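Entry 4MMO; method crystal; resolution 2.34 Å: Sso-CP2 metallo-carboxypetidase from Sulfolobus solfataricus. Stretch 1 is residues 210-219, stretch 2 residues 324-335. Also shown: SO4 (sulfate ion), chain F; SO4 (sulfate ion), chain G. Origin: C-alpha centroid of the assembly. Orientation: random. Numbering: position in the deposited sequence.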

ATOM      1  N   ASP A 210      -4.878  -9.659   9.110  1.00 34.26           N
ATOM      2  CA  ASP A 210      -3.953 -10.679   9.593  1.00 45.58           C
ATOM      3  C   ASP A 210      -2.516 -10.208   9.434  1.00 42.15           C
ATOM      4  O   ASP A 210      -1.720 -10.315  10.364  1.00 37.13           O
ATOM      5  CB  ASP A 210      -4.157 -12.006   8.859  1.00 37.13           C
ATOM      6  CG  ASP A 210      -5.399 -12.750   9.324  1.00 51.16           C
ATOM      7  OD1 ASP A 210      -6.029 -12.310  10.311  1.00 38.99           O
ATOM      8  OD2 ASP A 210      -5.740 -13.784   8.705  1.00 38.97           O
ATOM      9  N   LEU A 211      -2.190  -9.674   8.264  1.00 32.44           N
ATOM     10  CA  LEU A 211      -0.837  -9.204   8.007  1.00 34.34           C
ATOM     11  C   LEU A 211      -0.519  -7.960   8.840  1.00 46.49           C
ATOM     12  O   LEU A 211       0.594  -7.818   9.351  1.00 37.09           O
ATOM     13  CB  LEU A 211      -0.634  -8.917   6.519  1.00 28.26           C
ATOM     14  CG  LEU A 211       0.806  -8.613   6.090  1.00 41.62           C
ATOM     15  CD1 LEU A 211       1.766  -9.730   6.498  1.00 36.43           C
ATOM     16  CD2 LEU A 211       0.875  -8.378   4.588  1.00 42.76           C
ATOM     17  N   ALA A 212      -1.496  -7.066   8.980  1.00 41.79           N
ATOM     18  CA  ALA A 212      -1.330  -5.891   9.834  1.00 41.78           C
ATOM     19  C   ALA A 212      -1.009  -6.330  11.255  1.00 38.85           C
ATOM     20  O   ALA A 212      -0.180  -5.724  11.933  1.00 34.86           O
ATOM     21  CB  ALA A 212      -2.586  -5.029   9.821  1.00 33.69           C
ATOM     22  N   LYS A 213      -1.665  -7.393  11.702  1.00 30.36           N
ATOM     23  CA  LYS A 213      -1.434  -7.909  13.043  1.00 37.04           C
ATOM     24  C   LYS A 213      -0.034  -8.495  13.156  1.00 39.17           C
ATOM     25  O   LYS A 213       0.634  -8.311  14.170  1.00 39.82           O
ATOM     26  CB  LYS A 213      -2.495  -8.950  13.410  1.00 41.27           C
ATOM     27  CG  LYS A 213      -3.650  -8.371  14.216  1.00 46.99           C
ATOM     28  CD  LYS A 213      -4.890  -9.245  14.160  1.00 42.75           C
ATOM     29  CE  LYS A 213      -6.076  -8.567  14.837  1.00 52.59           C
ATOM     30  NZ  LYS A 213      -5.808  -8.237  16.267  1.00 42.36           N
ATOM     31  N   ILE A 214       0.409  -9.181  12.105  1.00 37.67           N
ATOM     32  CA  ILE A 214       1.734  -9.795  12.077  1.00 35.16           C
ATOM     33  C   ILE A 214       2.831  -8.746  12.233  1.00 44.79           C
ATOM     34  O   ILE A 214       3.677  -8.851  13.123  1.00 43.85           O
ATOM     35  CB  ILE A 214       1.964 -10.576  10.761  1.00 38.93           C
ATOM     36  CG1 ILE A 214       1.109 -11.847  10.730  1.00 41.12           C
ATOM     37  CG2 ILE A 214       3.443 -10.926  10.571  1.00 34.94           C
ATOM     38  CD1 ILE A 214       1.508 -12.917  11.737  1.00 47.17           C
ATOM     39  N   ILE A 215       2.820  -7.734  11.370  1.00 38.98           N
ATOM     40  CA  ILE A 215       3.867  -6.719  11.407  1.00 44.75           C
ATOM     41  C   ILE A 215       3.804  -5.915  12.706  1.00 43.37           C
ATOM     42  O   ILE A 215       4.811  -5.365  13.146  1.00 37.53           O
ATOM     43  CB  ILE A 215       3.822  -5.779  10.178  1.00 42.39           C
ATOM     44  CG1 ILE A 215       2.475  -5.065  10.082  1.00 40.12           C
ATOM     45  CG2 ILE A 215       4.113  -6.569   8.905  1.00 42.12           C
ATOM     46  CD1 ILE A 215       2.389  -4.065   8.950  1.00 57.54           C
ATOM     47  N   SER A 216       2.627  -5.867  13.328  1.00 32.26           N
ATOM     48  CA  SER A 216       2.476  -5.185  14.610  1.00 38.16           C
ATOM     49  C   SER A 216       3.250  -5.885  15.727  1.00 30.09           C
ATOM     50  O   SER A 216       3.634  -5.248  16.705  1.00 44.79           O
ATOM     51  CB  SER A 216       1.001  -5.066  14.993  1.00 43.11           C
ATOM     52  OG  SER A 216       0.328  -4.156  14.141  1.00 45.09           O
ATOM     53  N   THR A 217       3.484  -7.187  15.582  1.00 32.96           N
ATOM     54  CA  THR A 217       4.181  -7.953  16.616  1.00 39.88           C
ATOM     55  C   THR A 217       5.690  -7.743  16.550  1.00 40.61           C
ATOM     56  O   THR A 217       6.408  -8.058  17.496  1.00 41.59           O
ATOM     57  CB  THR A 217       3.904  -9.475  16.504  1.00 39.72           C
ATOM     58  OG1 THR A 217       4.418  -9.975  15.262  1.00 33.30           O
ATOM     59  CG2 THR A 217       2.403  -9.771  16.598  1.00 32.37           C
ATOM     60  N   LEU A 218       6.164  -7.212  15.428  1.00 34.76           N
ATOM     61  CA  LEU A 218       7.596  -7.071  15.190  1.00 40.84           C
ATOM     62  C   LEU A 218       8.256  -6.001  16.064  1.00 35.46           C
ATOM     63  O   LEU A 218       9.413  -6.148  16.456  1.00 45.70           O
ATOM     64  CB  LEU A 218       7.852  -6.766  13.710  1.00 28.72           C
ATOM     65  CG  LEU A 218       7.451  -7.869  12.724  1.00 31.65           C
ATOM     66  CD1 LEU A 218       7.623  -7.393  11.293  1.00 40.54           C
ATOM     67  CD2 LEU A 218       8.255  -9.145  12.962  1.00 34.80           C
ATOM     68  N   VAL A 219       7.523  -4.932  16.368  1.00 34.64           N
ATOM     69  CA  VAL A 219       8.074  -3.800  17.115  1.00 30.26           C
ATOM     70  C   VAL A 219       7.088  -3.286  18.158  1.00 40.70           C
ATOM     71  O   VAL A 219       5.881  -3.473  18.013  1.00 39.79           O
ATOM     72  CB  VAL A 219       8.413  -2.633  16.169  1.00 31.91           C
ATOM     73  CG1 VAL A 219       9.474  -3.052  15.164  1.00 34.83           C
ATOM     74  CG2 VAL A 219       7.156  -2.145  15.445  1.00 33.92           C
TER
HETATM   75  S   SO4 F 504      11.326 -21.985   6.404  1.00 81.93           S
HETATM   76  O1  SO4 F 504      10.301 -20.987   6.108  1.00 91.32           O
HETATM   77  O2  SO4 F 504      12.510 -21.709   5.594  1.00 77.95           O
HETATM   78  O3  SO4 F 504      11.664 -21.924   7.827  1.00 58.33           O
HETATM   79  O4  SO4 F 504      10.828 -23.319   6.078  1.00 89.07           O
HETATM   80  S   SO4 G 501      -5.816 -10.751  19.194  1.00 76.43           S
HETATM   81  O1  SO4 G 501      -5.579 -10.682  17.755  1.00 51.02           O
HETATM   82  O2  SO4 G 501      -4.543 -10.956  19.876  1.00 65.30           O
HETATM   83  O3  SO4 G 501      -6.418  -9.501  19.659  1.00 78.51           O
HETATM   84  O4  SO4 G 501      -6.718 -11.864  19.490  1.00 63.56           O
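Stretch 2 324-335: LLKKHLQKAGFN

Ile 214 is the centre of the contact. Its CG2 lies 3.5 Å from CD2 of Leu 329, and its CD1 lies 3.7 Å from CB of Ala 332 and 4.1 Å from CB of Phe 334. Ile 214 CD1 also comes within 3.3 Å of Ala 332 O. Here the backbones come nearest, with CA of Ile 214 6.5 Å from CA of Ala 332.

Stretch 2 enters already helical and remains so through Lys 331, and its axis crosses that of helix 210-218 at 129°, closer to antiparallel than to parallel. The axes approach to 10.5 Å. The helix of stretch 2 ends in a Schellman motif: Gly 333 takes positive phi, Phe 334 N bonds to Leu 329 O at 2.9 Å, and Gly 333 N bonds to Gln 330 O at 3.0 Å. Phe 334 then turns its ring edge to Leu 211, with Phe 334 CE1 4.3 Å from Leu 211 CD1.

Along the helix toward its start, Leu 218 CD2 packs 3.7 Å from Leu 325 CD1 and 3.7 Å from His 328 CD2. The polar edge is one hydrogen bond, from His 328 NE2 to Thr 217 OG1 at 3.1 Å. The Thr 217 OG1 in turn donates to Ile 214 O at 2.5 Å, so the hydroxyl serves both helices.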

ATOM      1  N   LEU A 324      15.867 -15.728  12.847  1.00 37.42           N
ATOM      2  CA  LEU A 324      15.162 -15.267  14.039  1.00 35.40           C
ATOM      3  C   LEU A 324      13.787 -14.723  13.663  1.00 41.81           C
ATOM      4  O   LEU A 324      12.795 -14.983  14.345  1.00 36.80           O
ATOM      5  CB  LEU A 324      15.966 -14.183  14.758  1.00 34.59           C
ATOM      6  CG  LEU A 324      17.299 -14.600  15.382  1.00 38.91           C
ATOM      7  CD1 LEU A 324      17.942 -13.410  16.073  1.00 38.69           C
ATOM      8  CD2 LEU A 324      17.121 -15.748  16.367  1.00 36.41           C
ATOM      9  N   LEU A 325      13.736 -13.966  12.572  1.00 27.67           N
ATOM     10  CA  LEU A 325      12.476 -13.449  12.070  1.00 35.65           C
ATOM     11  C   LEU A 325      11.535 -14.598  11.751  1.00 39.73           C
ATOM     12  O   LEU A 325      10.353 -14.555  12.086  1.00 43.79           O
ATOM     13  CB  LEU A 325      12.700 -12.608  10.815  1.00 35.02           C
ATOM     14  CG  LEU A 325      11.425 -12.179  10.085  1.00 38.52           C
ATOM     15  CD1 LEU A 325      10.563 -11.307  10.989  1.00 34.92           C
ATOM     16  CD2 LEU A 325      11.761 -11.456   8.791  1.00 38.07           C
ATOM     17  N   LYS A 326      12.060 -15.628  11.099  1.00 40.75           N
ATOM     18  CA  LYS A 326      11.224 -16.743  10.680  1.00 48.83           C
ATOM     19  C   LYS A 326      10.679 -17.512  11.878  1.00 45.90           C
ATOM     20  O   LYS A 326       9.504 -17.856  11.904  1.00 42.63           O
ATOM     21  CB  LYS A 326      11.984 -17.656   9.718  1.00 41.57           C
ATOM     22  CG  LYS A 326      12.026 -17.096   8.302  1.00 48.28           C
ATOM     23  CD  LYS A 326      13.177 -17.658   7.490  1.00 66.88           C
ATOM     24  CE  LYS A 326      12.886 -19.057   6.990  1.00 73.54           C
ATOM     25  NZ  LYS A 326      14.032 -19.614   6.219  1.00 67.77           N
ATOM     26  N   LYS A 327      11.518 -17.761  12.878  1.00 46.00           N
ATOM     27  CA  LYS A 327      11.045 -18.404  14.100  1.00 31.05           C
ATOM     28  C   LYS A 327       9.925 -17.575  14.722  1.00 49.26           C
ATOM     29  O   LYS A 327       8.918 -18.114  15.179  1.00 49.18           O
ATOM     30  CB  LYS A 327      12.186 -18.590  15.100  1.00 50.28           C
ATOM     31  CG  LYS A 327      12.996 -19.860  14.880  1.00 67.07           C
ATOM     32  CD  LYS A 327      14.185 -19.938  15.828  1.00 85.86           C
ATOM     33  CE  LYS A 327      14.929 -21.259  15.690  1.00 99.94           C
ATOM     34  NZ  LYS A 327      15.695 -21.355  14.415  1.00101.66           N
ATOM     35  N   HIS A 328      10.098 -16.260  14.714  1.00 43.02           N
ATOM     36  CA  HIS A 328       9.104 -15.350  15.261  1.00 47.80           C
ATOM     37  C   HIS A 328       7.780 -15.423  14.497  1.00 52.33           C
ATOM     38  O   HIS A 328       6.708 -15.484  15.099  1.00 53.51           O
ATOM     39  CB  HIS A 328       9.639 -13.920  15.234  1.00 40.07           C
ATOM     40  CG  HIS A 328       8.641 -12.895  15.673  1.00 40.97           C
ATOM     41  ND1 HIS A 328       8.536 -12.473  16.980  1.00 53.68           N
ATOM     42  CD2 HIS A 328       7.705 -12.208  14.977  1.00 39.00           C
ATOM     43  CE1 HIS A 328       7.576 -11.570  17.071  1.00 47.77           C
ATOM     44  NE2 HIS A 328       7.056 -11.391  15.871  1.00 45.75           N
ATOM     45  N   LEU A 329       7.856 -15.411  13.171  1.00 43.47           N
ATOM     46  CA  LEU A 329       6.658 -15.470  12.342  1.00 51.65           C
ATOM     47  C   LEU A 329       5.880 -16.776  12.537  1.00 51.68           C
ATOM     48  O   LEU A 329       4.655 -16.788  12.432  1.00 57.16           O
ATOM     49  CB  LEU A 329       7.020 -15.279  10.869  1.00 42.96           C
ATOM     50  CG  LEU A 329       7.516 -13.878  10.493  1.00 38.64           C
ATOM     51  CD1 LEU A 329       7.977 -13.850   9.045  1.00 40.52           C
ATOM     52  CD2 LEU A 329       6.439 -12.821  10.720  1.00 45.86           C
ATOM     53  N   GLN A 330       6.588 -17.867  12.821  1.00 53.16           N
ATOM     54  CA  GLN A 330       5.943 -19.136  13.149  1.00 49.92           C
ATOM     55  C   GLN A 330       5.031 -18.958  14.358  1.00 59.97           C
ATOM     56  O   GLN A 330       3.847 -19.290  14.312  1.00 69.37           O
ATOM     57  CB  GLN A 330       6.982 -20.215  13.461  1.00 64.58           C
ATOM     58  CG  GLN A 330       7.844 -20.642  12.287  1.00 88.30           C
ATOM     59  CD  GLN A 330       9.071 -21.431  12.727  1.00105.65           C
ATOM     60  OE1 GLN A 330       9.077 -22.045  13.794  1.00104.52           O
ATOM     61  NE2 GLN A 330      10.120 -21.408  11.907  1.00 98.70           N
ATOM     62  N   LYS A 331       5.599 -18.428  15.438  1.00 59.56           N
ATOM     63  CA  LYS A 331       4.862 -18.211  16.679  1.00 61.48           C
ATOM     64  C   LYS A 331       3.674 -17.270  16.485  1.00 61.53           C
ATOM     65  O   LYS A 331       2.635 -17.431  17.123  1.00 71.68           O
ATOM     66  CB  LYS A 331       5.793 -17.637  17.748  1.00 56.96           C
ATOM     67  CG  LYS A 331       6.843 -18.615  18.238  1.00 63.27           C
ATOM     68  CD  LYS A 331       7.850 -17.931  19.155  1.00 75.94           C
ATOM     69  CE  LYS A 331       8.895 -18.908  19.667  1.00 76.21           C
ATOM     70  NZ  LYS A 331       9.565 -19.644  18.556  1.00 86.51           N
ATOM     71  N   ALA A 332       3.832 -16.291  15.601  1.00 54.37           N
ATOM     72  CA  ALA A 332       2.788 -15.305  15.362  1.00 51.33           C
ATOM     73  C   ALA A 332       1.702 -15.860  14.445  1.00 60.46           C
ATOM     74  O   ALA A 332       0.753 -15.155  14.098  1.00 60.85           O
ATOM     75  CB  ALA A 332       3.385 -14.037  14.774  1.00 42.19           C
ATOM     76  N   GLY A 333       1.849 -17.121  14.051  1.00 55.43           N
ATOM     77  CA  GLY A 333       0.855 -17.787  13.229  1.00 60.29           C
ATOM     78  C   GLY A 333       0.863 -17.310  11.791  1.00 73.35           C
ATOM     79  O   GLY A 333      -0.178 -17.299  11.129  1.00 73.48           O
ATOM     80  N   PHE A 334       2.035 -16.914  11.305  1.00 64.40           N
ATOM     81  CA  PHE A 334       2.163 -16.450   9.930  1.00 60.56           C
ATOM     82  C   PHE A 334       1.904 -17.606   8.968  1.00 51.19           C
ATOM     83  O   PHE A 334       2.482 -18.682   9.102  1.00 54.73           O
ATOM     84  CB  PHE A 334       3.547 -15.843   9.686  1.00 44.32           C
ATOM     85  CG  PHE A 334       3.757 -15.360   8.277  1.00 44.40           C
ATOM     86  CD1 PHE A 334       3.121 -14.218   7.816  1.00 43.15           C
ATOM     87  CD2 PHE A 334       4.596 -16.044   7.415  1.00 40.70           C
ATOM     88  CE1 PHE A 334       3.314 -13.773   6.521  1.00 41.05           C
ATOM     89  CE2 PHE A 334       4.794 -15.604   6.117  1.00 40.85           C
ATOM     90  CZ  PHE A 334       4.153 -14.468   5.671  1.00 40.29           C
ATOM     91  N   ASN A 335       1.018 -17.373   8.006  1.00 58.54           N
ATOM     92  CA  ASN A 335       0.602 -18.401   7.066  1.00 61.75           C
ATOM     93  C   ASN A 335       0.710 -17.884   5.642  1.00 63.60           C
ATOM     94  O   ASN A 335      -0.296 -17.576   5.000  1.00 62.99           O
ATOM     95  CB  ASN A 335      -0.836 -18.832   7.361  1.00 61.12           C
ATOM     96  CG  ASN A 335      -1.322 -19.928   6.431  1.00 72.02           C
ATOM     97  OD1 ASN A 335      -0.523 -20.651   5.834  1.00 79.58           O
ATOM     98  ND2 ASN A 335      -2.637 -20.055   6.303  1.00 56.18           N
TER